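Local coordinates for protein 8-amino-8-demethylriboflavin N,N-dimethyltransferase (Streptomyces davawensis, PDB 4D7K) that catalyses the S-adenosyl-methionine-dependent double methylation of 8-amino-8-demethylriboflavin to the antibiotic roseoflavin, working as a homodimer, at residues D236-L241 with A262-V267; V253-A258 with I283-I288; Q271-G274 with E278-L281. All blocks are in the same frame, centred on the assembly; numbering follows the deposited sequence.

Interaction 1 of 3, residues D236-L241 with A262-V267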
ATOM      1  N   ASP A 236     -40.310   0.677   0.051  1.00 81.21           N
ATOM      2  CA  ASP A 236     -39.825  -0.685   0.239  1.00 83.89           C
ATOM      3  C   ASP A 236     -39.840  -1.441  -1.086  1.00 84.64           C
ATOM      4  O   ASP A 236     -40.756  -1.271  -1.890  1.00 86.24           O
ATOM      5  CB  ASP A 236     -40.676  -1.409   1.285  1.00 95.91           C
ATOM      6  CG  ASP A 236     -40.189  -2.816   1.560  1.00104.06           C
ATOM      7  OD1 ASP A 236     -39.296  -2.981   2.418  1.00107.17           O
ATOM      8  OD2 ASP A 236     -40.704  -3.757   0.921  1.00106.81           O
ATOM      9  N   PHE A 237     -38.821  -2.268  -1.306  1.00 83.17           N
ATOM     10  CA  PHE A 237     -38.665  -3.003  -2.561  1.00 84.00           C
ATOM     11  C   PHE A 237     -39.900  -3.816  -2.954  1.00 90.87           C
ATOM     12  O   PHE A 237     -40.309  -3.810  -4.113  1.00 96.31           O
ATOM     13  CB  PHE A 237     -37.454  -3.937  -2.481  1.00 83.92           C
ATOM     14  CG  PHE A 237     -36.130  -3.235  -2.594  1.00 85.58           C
ATOM     15  CD1 PHE A 237     -36.058  -1.925  -3.036  1.00 85.92           C
ATOM     16  CD2 PHE A 237     -34.954  -3.892  -2.267  1.00 85.03           C
ATOM     17  CE1 PHE A 237     -34.838  -1.281  -3.144  1.00 81.84           C
ATOM     18  CE2 PHE A 237     -33.733  -3.254  -2.372  1.00 82.71           C
ATOM     19  CZ  PHE A 237     -33.674  -1.947  -2.811  1.00 80.09           C
ATOM     20  N   PHE A 238     -40.496  -4.505  -1.987  1.00 91.95           N
ATOM     21  CA  PHE A 238     -41.600  -5.423  -2.262  1.00 90.87           C
ATOM     22  C   PHE A 238     -42.927  -4.728  -2.578  1.00 91.61           C
ATOM     23  O   PHE A 238     -43.945  -5.392  -2.775  1.00 91.09           O
ATOM     24  CB  PHE A 238     -41.796  -6.369  -1.076  1.00 92.93           C
ATOM     25  CG  PHE A 238     -40.654  -7.321  -0.866  1.00 91.67           C
ATOM     26  CD1 PHE A 238     -40.639  -8.553  -1.497  1.00 93.11           C
ATOM     27  CD2 PHE A 238     -39.597  -6.985  -0.036  1.00 91.63           C
ATOM     28  CE1 PHE A 238     -39.594  -9.435  -1.306  1.00 93.73           C
ATOM     29  CE2 PHE A 238     -38.546  -7.862   0.159  1.00 93.14           C
ATOM     30  CZ  PHE A 238     -38.544  -9.088  -0.477  1.00 93.33           C
ATOM     31  N   ASP A 239     -42.918  -3.401  -2.627  1.00 94.55           N
ATOM     32  CA  ASP A 239     -44.139  -2.649  -2.893  1.00102.57           C
ATOM     33  C   ASP A 239     -44.062  -1.845  -4.186  1.00 96.12           C
ATOM     34  O   ASP A 239     -44.990  -1.864  -4.995  1.00102.82           O
ATOM     35  CB  ASP A 239     -44.453  -1.712  -1.723  1.00114.88           C
ATOM     36  CG  ASP A 239     -44.792  -2.461  -0.450  1.00128.10           C
ATOM     37  OD1 ASP A 239     -45.978  -2.806  -0.260  1.00135.09           O
ATOM     38  OD2 ASP A 239     -43.875  -2.702   0.362  1.00131.55           O
ATOM     39  N   VAL A 240     -42.953  -1.140  -4.380  1.00 83.28           N
ATOM     40  CA  VAL A 240     -42.836  -0.203  -5.491  1.00 74.45           C
ATOM     41  C   VAL A 240     -42.205  -0.817  -6.740  1.00 74.61           C
ATOM     42  O   VAL A 240     -41.727  -0.094  -7.613  1.00 75.00           O
ATOM     43  CB  VAL A 240     -42.013   1.035  -5.080  1.00 64.46           C
ATOM     44  CG1 VAL A 240     -42.728   1.804  -3.980  1.00 62.13           C
ATOM     45  CG2 VAL A 240     -40.618   0.622  -4.627  1.00 61.13           C
ATOM     46  N   LEU A 241     -42.207  -2.144  -6.832  1.00 76.21           N
ATOM     47  CA  LEU A 241     -41.678  -2.816  -8.017  1.00 71.96           C
ATOM     48  C   LEU A 241     -42.519  -2.501  -9.248  1.00 70.27           C
ATOM     49  O   LEU A 241     -43.713  -2.790  -9.278  1.00 76.71           O
ATOM     50  CB  LEU A 241     -41.620  -4.331  -7.810  1.00 76.14           C
ATOM     51  CG  LEU A 241     -40.412  -4.906  -7.075  1.00 77.20           C
ATOM     52  CD1 LEU A 241     -40.490  -6.424  -7.039  1.00 81.86           C
ATOM     53  CD2 LEU A 241     -39.122  -4.453  -7.729  1.00 72.88           C
ATOM     54  N   ALA A 262     -33.534 -13.119  -0.087  1.00 80.08           N
ATOM     55  CA  ALA A 262     -33.192 -12.891  -1.490  1.00 72.76           C
ATOM     56  C   ALA A 262     -34.179 -13.575  -2.425  1.00 63.41           C
ATOM     57  O   ALA A 262     -34.588 -12.996  -3.430  1.00 60.05           O
ATOM     58  CB  ALA A 262     -31.776 -13.372  -1.781  1.00 64.52           C
ATOM     59  N   VAL A 263     -34.558 -14.806  -2.087  1.00 66.10           N
ATOM     60  CA  VAL A 263     -35.506 -15.570  -2.894  1.00 70.32           C
ATOM     61  C   VAL A 263     -36.838 -14.835  -3.041  1.00 68.04           C
ATOM     62  O   VAL A 263     -37.366 -14.712  -4.148  1.00 63.21           O
ATOM     63  CB  VAL A 263     -35.760 -16.972  -2.292  1.00 75.19           C
ATOM     64  CG1 VAL A 263     -36.952 -17.636  -2.963  1.00 72.43           C
ATOM     65  CG2 VAL A 263     -34.521 -17.843  -2.430  1.00 76.28           C
ATOM     66  N   ARG A 264     -37.368 -14.338  -1.926  1.00 69.69           N
ATOM     67  CA  ARG A 264     -38.623 -13.591  -1.939  1.00 73.27           C
ATOM     68  C   ARG A 264     -38.555 -12.413  -2.906  1.00 71.74           C
ATOM     69  O   ARG A 264     -39.468 -12.205  -3.706  1.00 66.77           O
ATOM     70  CB  ARG A 264     -38.976 -13.100  -0.531  1.00 77.09           C
ATOM     71  CG  ARG A 264     -39.311 -14.218   0.445  1.00 83.78           C
ATOM     72  CD  ARG A 264     -39.940 -13.693   1.730  1.00 89.46           C
ATOM     73  NE  ARG A 264     -39.024 -12.868   2.513  1.00 97.08           N
ATOM     74  CZ  ARG A 264     -39.161 -11.557   2.693  1.00100.66           C
ATOM     75  NH1 ARG A 264     -40.184 -10.913   2.147  1.00101.29           N
ATOM     76  NH2 ARG A 264     -38.278 -10.890   3.422  1.00101.16           N
ATOM     77  N   LEU A 265     -37.464 -11.654  -2.833  1.00 64.97           N
ATOM     78  CA  LEU A 265     -37.245 -10.523  -3.730  1.00 68.82           C
ATOM     79  C   LEU A 265     -37.167 -10.982  -5.184  1.00 63.42           C
ATOM     80  O   LEU A 265     -37.732 -10.353  -6.078  1.00 55.98           O
ATOM     81  CB  LEU A 265     -35.968  -9.773  -3.345  1.00 65.41           C
ATOM     82  CG  LEU A 265     -35.562  -8.608  -4.246  1.00 66.52           C
ATOM     83  CD1 LEU A 265     -36.658  -7.554  -4.295  1.00 75.03           C
ATOM     84  CD2 LEU A 265     -34.254  -7.998  -3.771  1.00 67.77           C
ATOM     85  N   LEU A 266     -36.466 -12.085  -5.411  1.00 61.67           N
ATOM     86  CA  LEU A 266     -36.320 -12.628  -6.754  1.00 59.40           C
ATOM     87  C   LEU A 266     -37.657 -13.121  -7.307  1.00 62.25           C
ATOM     88  O   LEU A 266     -37.927 -12.990  -8.501  1.00 63.43           O
ATOM     89  CB  LEU A 266     -35.290 -13.757  -6.754  1.00 57.59           C
ATOM     90  CG  LEU A 266     -33.845 -13.345  -6.468  1.00 52.16           C
ATOM     91  CD1 LEU A 266     -33.002 -14.564  -6.133  1.00 53.88           C
ATOM     92  CD2 LEU A 266     -33.258 -12.591  -7.653  1.00 52.10           C
ATOM     93  N   VAL A 267     -38.491 -13.681  -6.433  1.00 64.46           N
ATOM     94  CA  VAL A 267     -39.818 -14.156  -6.820  1.00 72.51           C
ATOM     95  C   VAL A 267     -40.720 -12.982  -7.204  1.00 72.34           C
ATOM     96  O   VAL A 267     -41.487 -13.061  -8.167  1.00 71.42           O
ATOM     97  CB  VAL A 267     -40.485 -14.977  -5.683  1.00 68.07           C
ATOM     98  CG1 VAL A 267     -41.954 -15.225  -5.977  1.00 70.23           C
ATOM     99  CG2 VAL A 267     -39.765 -16.301  -5.487  1.00 66.67           C
TER

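Interaction 2 of 3, residues V253-A258 with I283-I288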
ATOM      1  N   VAL A 253     -26.783  -5.788  -4.305  1.00 89.49           N
ATOM      2  CA  VAL A 253     -27.926  -5.776  -3.404  1.00 89.19           C
ATOM      3  C   VAL A 253     -28.015  -7.064  -2.591  1.00 97.08           C
ATOM      4  O   VAL A 253     -28.081  -7.035  -1.362  1.00101.23           O
ATOM      5  CB  VAL A 253     -29.242  -5.577  -4.180  1.00 81.90           C
ATOM      6  CG1 VAL A 253     -30.433  -5.649  -3.236  1.00 86.22           C
ATOM      7  CG2 VAL A 253     -29.220  -4.253  -4.934  1.00 75.34           C
ATOM      8  N   LEU A 254     -28.001  -8.193  -3.291  1.00 94.43           N
ATOM      9  CA  LEU A 254     -28.201  -9.495  -2.667  1.00 91.35           C
ATOM     10  C   LEU A 254     -26.948  -9.993  -1.953  1.00 98.26           C
ATOM     11  O   LEU A 254     -26.929 -11.101  -1.418  1.00104.47           O
ATOM     12  CB  LEU A 254     -28.637 -10.513  -3.720  1.00 82.50           C
ATOM     13  CG  LEU A 254     -29.746 -10.018  -4.649  1.00 75.50           C
ATOM     14  CD1 LEU A 254     -30.048 -11.044  -5.729  1.00 73.94           C
ATOM     15  CD2 LEU A 254     -30.993  -9.689  -3.848  1.00 78.31           C
ATOM     16  N   GLU A 255     -25.907  -9.167  -1.950  1.00 99.67           N
ATOM     17  CA  GLU A 255     -24.640  -9.521  -1.321  1.00107.07           C
ATOM     18  C   GLU A 255     -24.774  -9.697   0.190  1.00122.63           C
ATOM     19  O   GLU A 255     -24.093 -10.533   0.786  1.00127.85           O
ATOM     20  CB  GLU A 255     -23.584  -8.458  -1.633  1.00101.13           C
ATOM     21  CG  GLU A 255     -23.178  -8.408  -3.094  1.00 97.05           C
ATOM     22  CD  GLU A 255     -22.423  -7.144  -3.447  1.00106.72           C
ATOM     23  OE1 GLU A 255     -22.554  -6.148  -2.704  1.00114.02           O
ATOM     24  OE2 GLU A 255     -21.699  -7.143  -4.465  1.00108.05           O
ATOM     25  N   ASP A 256     -25.652  -8.912   0.808  1.00129.13           N
ATOM     26  CA  ASP A 256     -25.835  -8.975   2.254  1.00136.44           C
ATOM     27  C   ASP A 256     -27.236  -9.444   2.643  1.00130.18           C
ATOM     28  O   ASP A 256     -27.581  -9.474   3.825  1.00137.91           O
ATOM     29  CB  ASP A 256     -25.542  -7.612   2.888  1.00142.51           C
ATOM     30  CG  ASP A 256     -26.348  -6.493   2.261  1.00138.67           C
ATOM     31  OD1 ASP A 256     -26.771  -6.642   1.096  1.00129.97           O
ATOM     32  OD2 ASP A 256     -26.554  -5.462   2.934  1.00144.39           O
ATOM     33  N   TRP A 257     -28.042  -9.809   1.650  1.00111.74           N
ATOM     34  CA  TRP A 257     -29.353 -10.393   1.915  1.00100.15           C
ATOM     35  C   TRP A 257     -29.227 -11.887   2.184  1.00 95.78           C
ATOM     36  O   TRP A 257     -28.405 -12.570   1.571  1.00 93.07           O
ATOM     37  CB  TRP A 257     -30.312 -10.157   0.744  1.00 93.43           C
ATOM     38  CG  TRP A 257     -30.938  -8.798   0.716  1.00 89.34           C
ATOM     39  CD1 TRP A 257     -30.331  -7.609   0.992  1.00 93.63           C
ATOM     40  CD2 TRP A 257     -32.303  -8.487   0.405  1.00 81.92           C
ATOM     41  NE1 TRP A 257     -31.230  -6.576   0.864  1.00 93.46           N
ATOM     42  CE2 TRP A 257     -32.450  -7.091   0.505  1.00 84.95           C
ATOM     43  CE3 TRP A 257     -33.415  -9.256   0.048  1.00 76.77           C
ATOM     44  CZ2 TRP A 257     -33.660  -6.446   0.264  1.00 82.04           C
ATOM     45  CZ3 TRP A 257     -34.618  -8.614  -0.190  1.00 74.23           C
ATOM     46  CH2 TRP A 257     -34.730  -7.224  -0.083  1.00 76.27           C
ATOM     47  N   ALA A 258     -30.042 -12.394   3.102  1.00 97.67           N
ATOM     48  CA  ALA A 258     -30.068 -13.823   3.384  1.00100.08           C
ATOM     49  C   ALA A 258     -30.695 -14.574   2.215  1.00 97.08           C
ATOM     50  O   ALA A 258     -31.300 -13.964   1.335  1.00 95.37           O
ATOM     51  CB  ALA A 258     -30.828 -14.099   4.669  1.00103.82           C
ATOM     52  N   ILE A 283     -28.073  -9.436 -13.155  1.00 45.63           N
ATOM     53  CA  ILE A 283     -27.440  -9.256 -11.856  1.00 47.17           C
ATOM     54  C   ILE A 283     -25.966  -8.909 -12.022  1.00 43.95           C
ATOM     55  O   ILE A 283     -25.186  -9.677 -12.581  1.00 44.33           O
ATOM     56  CB  ILE A 283     -27.582 -10.507 -10.972  1.00 47.43           C
ATOM     57  CG1 ILE A 283     -29.057 -10.885 -10.822  1.00 50.24           C
ATOM     58  CG2 ILE A 283     -26.968 -10.259  -9.602  1.00 39.01           C
ATOM     59  CD1 ILE A 283     -29.300 -12.062  -9.903  1.00 50.34           C
ATOM     60  N   LEU A 284     -25.598  -7.732 -11.537  1.00 41.39           N
ATOM     61  CA  LEU A 284     -24.235  -7.245 -11.658  1.00 48.20           C
ATOM     62  C   LEU A 284     -23.481  -7.522 -10.361  1.00 46.43           C
ATOM     63  O   LEU A 284     -23.846  -7.020  -9.301  1.00 49.73           O
ATOM     64  CB  LEU A 284     -24.224  -5.749 -11.993  1.00 51.89           C
ATOM     65  CG  LEU A 284     -24.444  -5.314 -13.451  1.00 51.80           C
ATOM     66  CD1 LEU A 284     -25.731  -5.865 -14.042  1.00 52.18           C
ATOM     67  CD2 LEU A 284     -24.436  -3.800 -13.557  1.00 50.53           C
ATOM     68  N   ASP A 285     -22.434  -8.335 -10.449  1.00 44.45           N
ATOM     69  CA  ASP A 285     -21.699  -8.746  -9.262  1.00 51.47           C
ATOM     70  C   ASP A 285     -20.361  -9.365  -9.641  1.00 47.96           C
ATOM     71  O   ASP A 285     -20.070  -9.572 -10.819  1.00 44.94           O
ATOM     72  CB  ASP A 285     -22.527  -9.745  -8.443  1.00 57.15           C
ATOM     73  CG  ASP A 285     -22.133  -9.777  -6.973  1.00 65.66           C
ATOM     74  OD1 ASP A 285     -21.102  -9.175  -6.606  1.00 58.11           O
ATOM     75  OD2 ASP A 285     -22.858 -10.416  -6.180  1.00 73.68           O
ATOM     76  N   SER A 286     -19.543  -9.642  -8.632  1.00 40.61           N
ATOM     77  CA  SER A 286     -18.350 -10.453  -8.815  1.00 41.84           C
ATOM     78  C   SER A 286     -18.709 -11.902  -8.507  1.00 42.13           C
ATOM     79  O   SER A 286     -19.297 -12.193  -7.465  1.00 50.89           O
ATOM     80  CB  SER A 286     -17.213  -9.968  -7.916  1.00 38.43           C
ATOM     81  OG  SER A 286     -16.044 -10.743  -8.112  1.00 50.99           O
ATOM     82  N   VAL A 287     -18.371 -12.808  -9.415  1.00 39.69           N
ATOM     83  CA  VAL A 287     -18.760 -14.204  -9.261  1.00 40.95           C
ATOM     84  C   VAL A 287     -17.560 -15.078  -8.918  1.00 44.99           C
ATOM     85  O   VAL A 287     -16.616 -15.194  -9.704  1.00 50.07           O
ATOM     86  CB  VAL A 287     -19.446 -14.732 -10.536  1.00 41.02           C
ATOM     87  CG1 VAL A 287     -19.804 -16.202 -10.389  1.00 42.10           C
ATOM     88  CG2 VAL A 287     -20.683 -13.906 -10.841  1.00 36.99           C
ATOM     89  N   ILE A 288     -17.602 -15.676  -7.732  1.00 49.60           N
ATOM     90  CA  ILE A 288     -16.538 -16.557  -7.261  1.00 47.91           C
ATOM     91  C   ILE A 288     -16.305 -17.693  -8.245  1.00 55.04           C
ATOM     92  O   ILE A 288     -17.237 -18.414  -8.603  1.00 56.75           O
ATOM     93  CB  ILE A 288     -16.859 -17.150  -5.872  1.00 50.42           C
ATOM     94  CG1 ILE A 288     -17.081 -16.036  -4.842  1.00 34.94           C
ATOM     95  CG2 ILE A 288     -15.747 -18.093  -5.424  1.00 51.23           C
ATOM     96  CD1 ILE A 288     -15.832 -15.249  -4.525  1.00 43.04           C
TER

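Interaction 3 of 3, residues Q271-G274 with E278-L281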
ATOM      1  N   GLN A 271     -42.463 -12.238 -11.088  1.00 69.20           N
ATOM      2  CA  GLN A 271     -43.861 -12.071 -11.467  1.00 78.19           C
ATOM      3  C   GLN A 271     -44.141 -10.673 -12.016  1.00 67.21           C
ATOM      4  O   GLN A 271     -45.234 -10.405 -12.513  1.00 88.37           O
ATOM      5  CB  GLN A 271     -44.781 -12.374 -10.277  1.00 85.77           C
ATOM      6  CG  GLN A 271     -44.501 -11.562  -9.023  1.00 86.82           C
ATOM      7  CD  GLN A 271     -45.367 -11.990  -7.851  1.00 89.77           C
ATOM      8  OE1 GLN A 271     -45.373 -11.346  -6.801  1.00 91.33           O
ATOM      9  NE2 GLN A 271     -46.101 -13.084  -8.025  1.00 88.84           N
ATOM     10  N   ALA A 272     -43.151  -9.790 -11.935  1.00 80.63           N
ATOM     11  CA  ALA A 272     -43.277  -8.440 -12.478  1.00 78.30           C
ATOM     12  C   ALA A 272     -42.802  -8.380 -13.930  1.00 79.12           C
ATOM     13  O   ALA A 272     -43.065  -7.410 -14.643  1.00 75.41           O
ATOM     14  CB  ALA A 272     -42.497  -7.448 -11.624  1.00 60.91           C
ATOM     15  N   MET A 273     -42.103  -9.426 -14.360  1.00 87.36           N
ATOM     16  CA  MET A 273     -41.554  -9.486 -15.710  1.00 84.88           C
ATOM     17  C   MET A 273     -42.581  -9.990 -16.718  1.00 83.06           C
ATOM     18  O   MET A 273     -42.424  -9.798 -17.923  1.00 80.89           O
ATOM     19  CB  MET A 273     -40.318 -10.389 -15.745  1.00 76.77           C
ATOM     20  CG  MET A 273     -39.190  -9.934 -14.848  1.00 71.60           C
ATOM     21  SD  MET A 273     -37.784 -11.059 -14.905  1.00108.61           S
ATOM     22  CE  MET A 273     -37.488 -11.141 -16.668  1.00 55.26           C
ATOM     23  N   GLY A 274     -43.626 -10.641 -16.219  1.00 85.16           N
ATOM     24  CA  GLY A 274     -44.640 -11.216 -17.083  1.00 86.07           C
ATOM     25  C   GLY A 274     -44.148 -12.494 -17.732  1.00 87.98           C
ATOM     26  O   GLY A 274     -43.479 -13.304 -17.092  1.00 90.34           O
ATOM     27  N   GLU A 278     -38.169 -12.230 -24.025  1.00 74.81           N
ATOM     28  CA  GLU A 278     -36.903 -11.503 -24.093  1.00 73.92           C
ATOM     29  C   GLU A 278     -36.598 -10.687 -22.838  1.00 70.21           C
ATOM     30  O   GLU A 278     -35.510 -10.126 -22.709  1.00 68.73           O
ATOM     31  CB  GLU A 278     -36.883 -10.584 -25.315  1.00 79.99           C
ATOM     32  CG  GLU A 278     -36.822 -11.326 -26.638  1.00 93.88           C
ATOM     33  CD  GLU A 278     -36.548 -10.402 -27.804  1.00105.45           C
ATOM     34  OE1 GLU A 278     -36.098  -9.263 -27.560  1.00106.69           O
ATOM     35  OE2 GLU A 278     -36.786 -10.812 -28.960  1.00111.91           O
ATOM     36  N   ALA A 279     -37.554 -10.620 -21.918  1.00 70.36           N
ATOM     37  CA  ALA A 279     -37.345  -9.897 -20.668  1.00 65.99           C
ATOM     38  C   ALA A 279     -36.257 -10.579 -19.845  1.00 64.74           C
ATOM     39  O   ALA A 279     -36.237 -11.803 -19.725  1.00 64.66           O
ATOM     40  CB  ALA A 279     -38.640  -9.805 -19.877  1.00 60.24           C
ATOM     41  N   ARG A 280     -35.348  -9.787 -19.288  1.00 52.65           N
ATOM     42  CA  ARG A 280     -34.235 -10.340 -18.525  1.00 55.03           C
ATOM     43  C   ARG A 280     -34.080  -9.713 -17.146  1.00 56.05           C
ATOM     44  O   ARG A 280     -34.433  -8.554 -16.924  1.00 49.81           O
ATOM     45  CB  ARG A 280     -32.920 -10.173 -19.293  1.00 48.79           C
ATOM     46  CG  ARG A 280     -32.831 -10.961 -20.586  1.00 63.51           C
ATOM     47  CD  ARG A 280     -32.695 -12.449 -20.328  1.00 59.09           C
ATOM     48  NE  ARG A 280     -32.508 -13.195 -21.569  1.00 59.20           N
ATOM     49  CZ  ARG A 280     -33.492 -13.748 -22.271  1.00 60.45           C
ATOM     50  NH1 ARG A 280     -34.749 -13.649 -21.860  1.00 61.38           N
ATOM     51  NH2 ARG A 280     -33.217 -14.404 -23.388  1.00 61.89           N
ATOM     52  N   LEU A 281     -33.550 -10.509 -16.224  1.00 55.53           N
ATOM     53  CA  LEU A 281     -33.035 -10.008 -14.960  1.00 55.27           C
ATOM     54  C   LEU A 281     -31.515 -10.026 -15.048  1.00 51.17           C
ATOM     55  O   LEU A 281     -30.917 -11.083 -15.228  1.00 54.16           O
ATOM     56  CB  LEU A 281     -33.525 -10.856 -13.783  1.00 54.65           C
ATOM     57  CG  LEU A 281     -32.849 -10.628 -12.428  1.00 52.37           C
ATOM     58  CD1 LEU A 281     -32.988  -9.181 -11.974  1.00 52.79           C
ATOM     59  CD2 LEU A 281     -33.426 -11.572 -11.385  1.00 53.01           C
TER

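Interaction 1 of 3, residues D236-L241 with A262-V267
Arg264, on helix 259-270, lays its guanidinium over one face of the Phe238 ring, while the ring's edge meets the backbone of Leu265. Following Arg264 outward, its CB already lies against the ring, 3.8 Å from Phe238 CE1. Beyond CG and CD, a bend at chi3 (-65°) brings the guanidinium over the ring. The guanidinium carbon CZ approaches Phe238 CZ, and NH1 hangs above one face of the ring, offset toward the rim and 3.6 Å from Phe238 CZ. The two planes are only 14° apart, so the guanidinium runs nearly parallel to the ring, with NH1 over its rim. The other terminal nitrogen, NH2, forms a salt bridge with Asp261 of the same helix.

The edge of the same ring is pressed against the helix backbone: Phe238 CE1 comes within 3.4 Å of Leu265 N, while Phe238 CZ lies 3.9 Å from Leu265 CB. The loop bearing the ring is shaped by an Asx turn, in which Phe238 N donates to Asp236 OD2 (3.0 Å) from above the carboxylate plane. Next to it, Phe237 CB meets Leu265 CD1 at 4.1 Å. Asp236 and Phe237 are predicted to bind S-adenosyl-methionine, so the contact probably seats a loop of the cofactor site on the helix. Phe237 also leans on Val208 of strand 204-209, while Ala262, farther round helix 259-270, packs on Leu319 of helix 313-322.

Interaction 2 of 3, residues V253-A258 with I283-I288
Asp285 OD1 accepts a short hydrogen bond from Ser286 N (2.6 Å, N-H...O angle 139°) and at the same time lies close to the carboxylate of Glu255, with Glu255 OE2 only 3.0 Å from Asp285 OD1. The amide reaches OD1 from above the carboxylate plane. Between the two acid groups there is close proximity of two acceptor oxygens and not an assigned hydrogen bond, and their planes are turned 54° against each other. Glu255, its chain extended beyond CG, and Asp285 come at each other from opposite directions. Asp285 CG is swung away from its own backbone N (chi1 -156°), which carries the carboxylate toward the loop. The second oxygen, Asp285 OD2, lies against the aliphatic part of the partner, 3.7 Å from Glu255 CG. His310 touches both acidic side chains, and Trp316 of helix 313-322 packs on Asp285.

Two residues back along the strand from Asp285, the pair gives way to an apolar contact: Leu254 CD1 and Ile283 CD1 meet methyl to methyl at 4.4 Å, with Trp316 against both residues. The loop's backbone is also held, since Leu254 O accepts from Arg311 NH1.

Strands 247-251 and 280-285 run parallel and side by side, and the contact joins the loop leaving the first to the C-terminal end of the second. The C-terminal ends of the parallel strands are where class I methyltransferases of Rossmann-like fold place their cofactor and substrate sites. The run Glu255-Asp256-Trp257 probably corresponds to the His-Asp-Trp sequence of plant O-methyltransferases, whose histidine is the general base; if so, Glu255 occupies that histidine's place, beside the expected substrate pocket.

Interaction 3 of 3, residues Q271-G274 with E278-L281
This is a buried apolar contact that closes the return turn of a beta-alpha-beta unit: strand 247-251, helix 259-270 and strand 280-285, of which the two strands are parallel neighbours in the Rossmann-like sheet. Met273, just past the helix, reaches across to the residues that lead into strand 280-285, and almost all of the touching is done by its terminal methyl. The chain is straight through chi2 and bends at chi3 (53°), which turns CE onto the peptide between Ala279 and Arg280. There Met273 CE lies 3.4 Å from Ala279 O and 3.6 Å from Arg280 N, while its approach to Ala279 CB, at 3.7 Å, is plain methyl-methyl packing. The sulfur is more remote, with Met273 SD 4.4 Å from Leu281 CB. Tyr248 of strand 247-251 and Phe325 of strand 325-333 press on both Met273 and Leu281. The CB of Arg280 points away from the 271-274 segment, and its NE forms a salt bridge with Glu341. Its NH1 bonds to the carbonyl that the methyl touches, donating to Ala279 O at 3.2 Å from well above the carbonyl plane.

From the N-terminal side, the chain leaves strand 230-234 through 236-241, adds strand 247-251 to the sheet, and passes 253-258 before entering helix 259-270. There 262-267 closes interaction 1 while interaction 2 is still open, so the two loops cross. Interactions 1 and 2 also touch: Leu265 and Phe237 pack on Trp257, and Leu265 on Leu254. Interaction 3 then opens and closes within the short turn from helix to strand, nested inside the loop that 283-288 finally closes. Strand 280-285 is shared by interactions 2 and 3, at opposite ends. Leu266 meets Leu281 between helix and strand, joining interactions 1 and 3.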